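Local coordinates for tailspike protein (Siphovirus 9NA, PDB 3RIQ) that probably recognises lipopolysaccharide on the surface of Salmonella as the phage receptor and cleaves its polysaccharide as an endorhamnosidase, at residues I499-P507 against S516-D524. Sequence-based numbering, arbitrary orientation.
Sequences IPVAESQLP and SIGFFFGTD
Ala502 and Phe520 form a single parallel bridge in which Ala502 uses both of its backbone polar groups. Its N donates to Phe519 O (3.0 Å, 157° at the hydrogen), and its O accepts from Phe521 N (3.0 Å), so the peptide groups flanking Phe520 are tied to one residue. Just before the bridge, a water donates to Pro500 O and accepts from Phe519 N, carrying the pairing on where the backbones no longer bond directly.

Phe520 is the side chain that the 502-506 turn wraps around. With chi1 at 68°, CG sits between the backbone N and the carbonyl carbon, which carries the ring across to the turn. Phe520 CB meets Ala502 CB at 3.7 Å and Ser504 O at 3.5 Å. At Phe520 CG, Leu506 N stands 3.8 Å away, above one ring face and offset toward the rim. Phe520 CD1 then touches Leu506 CB (3.9 Å), whereas CD2 lies against Gln505 CA. CE2 and CZ reach the end of the Gln505 side chain, which runs alongside in the same direction with its amide plane 62° from the ring.

Val501 packs against the two neighbouring phenylalanines with separate methyls: CG1 rests on Phe519 CB (3.5 Å), while CG2 presses closely on Phe521 CE1 (3.3 Å).

Val501 O is hydrogen-bonded to Ser515 OG of the third subunit, and Leu506 packs on Phe494 of the second. Strand 516-521 pairs antiparallel with 527-532 of its own chain, and its start, Ser516 and Ile517, pairs with the second subunit. The arrangement is thus a chain leaving one antiparallel sheet and pinned by one parallel bridge to the first strand of the next, within the C-terminal, trimeric beta region of a P22-like tailspike.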
# COMPACT_ATOMS: atom_id res chain seq x y z
N ILE A 499 -27.89 41.38 15.79
CA ILE A 499 -28.11 41.65 14.37
C ILE A 499 -27.22 42.85 13.95
O ILE A 499 -27.38 43.95 14.50
CB ILE A 499 -29.61 41.97 14.10
CG1 ILE A 499 -30.53 40.82 14.59
CG2 ILE A 499 -29.84 42.40 12.63
CD1 ILE A 499 -32.02 41.13 14.50
N PRO A 500 -26.34 42.66 12.96
CA PRO A 500 -25.54 43.81 12.48
C PRO A 500 -26.40 44.72 11.63
O PRO A 500 -27.24 44.24 10.84
CB PRO A 500 -24.41 43.14 11.67
CG PRO A 500 -25.03 41.83 11.21
CD PRO A 500 -25.95 41.39 12.31
N VAL A 501 -26.26 46.03 11.84
CA VAL A 501 -27.05 47.00 11.08
C VAL A 501 -26.13 48.01 10.42
O VAL A 501 -25.00 48.25 10.88
CB VAL A 501 -28.16 47.66 11.93
CG1 VAL A 501 -28.83 46.66 12.83
CG2 VAL A 501 -27.62 48.78 12.72
N ALA A 502 -26.59 48.59 9.32
CA ALA A 502 -25.74 49.56 8.61
C ALA A 502 -25.51 50.82 9.43
O ALA A 502 -26.40 51.28 10.18
CB ALA A 502 -26.30 49.88 7.23
N GLU A 503 -24.32 51.38 9.29
CA GLU A 503 -23.91 52.58 10.04
C GLU A 503 -24.48 53.89 9.50
O GLU A 503 -24.42 54.92 10.18
CB GLU A 503 -22.37 52.65 10.05
CG GLU A 503 -21.75 51.45 10.77
CD GLU A 503 -20.25 51.36 10.63
OE1 GLU A 503 -19.63 52.38 10.29
OE2 GLU A 503 -19.69 50.25 10.87
N SER A 504 -24.99 53.86 8.27
CA SER A 504 -25.49 55.05 7.61
C SER A 504 -26.55 54.59 6.61
O SER A 504 -26.82 53.37 6.50
CB SER A 504 -24.33 55.81 6.92
OG SER A 504 -23.70 55.00 5.93
N GLN A 505 -27.13 55.54 5.88
CA GLN A 505 -28.19 55.25 4.91
C GLN A 505 -27.91 54.02 4.02
O GLN A 505 -26.92 53.99 3.28
CB GLN A 505 -28.38 56.49 4.03
CG GLN A 505 -29.47 56.35 3.01
CD GLN A 505 -30.82 56.17 3.64
OE1 GLN A 505 -31.53 55.20 3.33
NE2 GLN A 505 -31.17 57.06 4.56
N LEU A 506 -28.82 53.05 4.08
CA LEU A 506 -28.77 51.89 3.22
C LEU A 506 -29.38 52.24 1.86
O LEU A 506 -30.50 52.75 1.81
CB LEU A 506 -29.62 50.79 3.85
CG LEU A 506 -28.97 49.65 4.60
CD1 LEU A 506 -30.06 48.61 4.86
CD2 LEU A 506 -27.77 49.04 3.81
N PRO A 507 -28.65 51.99 0.76
CA PRO A 507 -29.27 52.20 -0.56
C PRO A 507 -30.17 51.02 -0.94
O PRO A 507 -30.02 49.89 -0.40
CB PRO A 507 -28.06 52.32 -1.49
CG PRO A 507 -27.01 51.44 -0.85
CD PRO A 507 -27.25 51.52 0.66
N SER A 516 -37.71 41.57 1.74
CA SER A 516 -36.59 41.55 2.69
C SER A 516 -36.38 42.94 3.30
O SER A 516 -36.84 43.92 2.75
CB SER A 516 -35.29 41.00 2.07
OG SER A 516 -34.74 41.84 1.09
N ILE A 517 -35.72 43.00 4.46
CA ILE A 517 -35.45 44.27 5.17
C ILE A 517 -34.01 44.37 5.63
O ILE A 517 -33.30 43.36 5.75
CB ILE A 517 -36.41 44.46 6.40
CG1 ILE A 517 -36.15 43.38 7.47
CG2 ILE A 517 -37.89 44.44 5.92
CD1 ILE A 517 -36.88 43.64 8.79
N GLY A 518 -33.56 45.60 5.88
CA GLY A 518 -32.25 45.83 6.50
C GLY A 518 -32.37 47.02 7.42
O GLY A 518 -33.06 47.99 7.08
N PHE A 519 -31.75 46.92 8.60
CA PHE A 519 -31.73 48.04 9.52
C PHE A 519 -30.54 48.97 9.24
O PHE A 519 -29.49 48.54 8.77
CB PHE A 519 -31.64 47.56 10.97
CG PHE A 519 -32.89 46.88 11.49
CD1 PHE A 519 -33.17 45.53 11.21
CD2 PHE A 519 -33.78 47.59 12.30
CE1 PHE A 519 -34.34 44.93 11.74
CE2 PHE A 519 -34.92 46.98 12.83
CZ PHE A 519 -35.21 45.66 12.53
N PHE A 520 -30.72 50.25 9.54
CA PHE A 520 -29.62 51.19 9.42
C PHE A 520 -29.83 52.39 10.33
O PHE A 520 -30.96 52.66 10.78
CB PHE A 520 -29.45 51.66 7.96
CG PHE A 520 -30.58 52.53 7.46
CD1 PHE A 520 -31.74 51.95 6.91
CD2 PHE A 520 -30.48 53.92 7.52
CE1 PHE A 520 -32.77 52.78 6.44
CE2 PHE A 520 -31.49 54.74 7.06
CZ PHE A 520 -32.63 54.19 6.50
N PHE A 521 -28.74 53.07 10.61
CA PHE A 521 -28.78 54.35 11.34
C PHE A 521 -28.75 55.56 10.41
O PHE A 521 -27.90 55.65 9.53
CB PHE A 521 -27.64 54.43 12.34
CG PHE A 521 -27.78 53.49 13.51
CD1 PHE A 521 -27.10 52.26 13.55
CD2 PHE A 521 -28.62 53.83 14.58
CE1 PHE A 521 -27.24 51.38 14.64
CE2 PHE A 521 -28.78 52.95 15.68
CZ PHE A 521 -28.09 51.72 15.70
N GLY A 522 -29.67 56.49 10.66
CA GLY A 522 -29.79 57.74 9.91
C GLY A 522 -28.75 58.76 10.36
O GLY A 522 -27.91 58.46 11.21
N THR A 523 -28.81 59.97 9.80
CA THR A 523 -27.76 60.99 10.02
C THR A 523 -27.68 61.53 11.43
O THR A 523 -26.64 62.06 11.84
CB THR A 523 -27.89 62.20 9.07
OG1 THR A 523 -29.21 62.74 9.20
CG2 THR A 523 -27.63 61.79 7.63
N ASP A 524 -28.78 61.41 12.17
CA ASP A 524 -28.79 61.73 13.59
C ASP A 524 -28.96 60.47 14.46
O ASP A 524 -29.58 60.53 15.52
CB ASP A 524 -29.88 62.77 13.91
O HOH W 1 -29.93 44.75 9.32
O HOH W 2 -25.48 57.35 10.75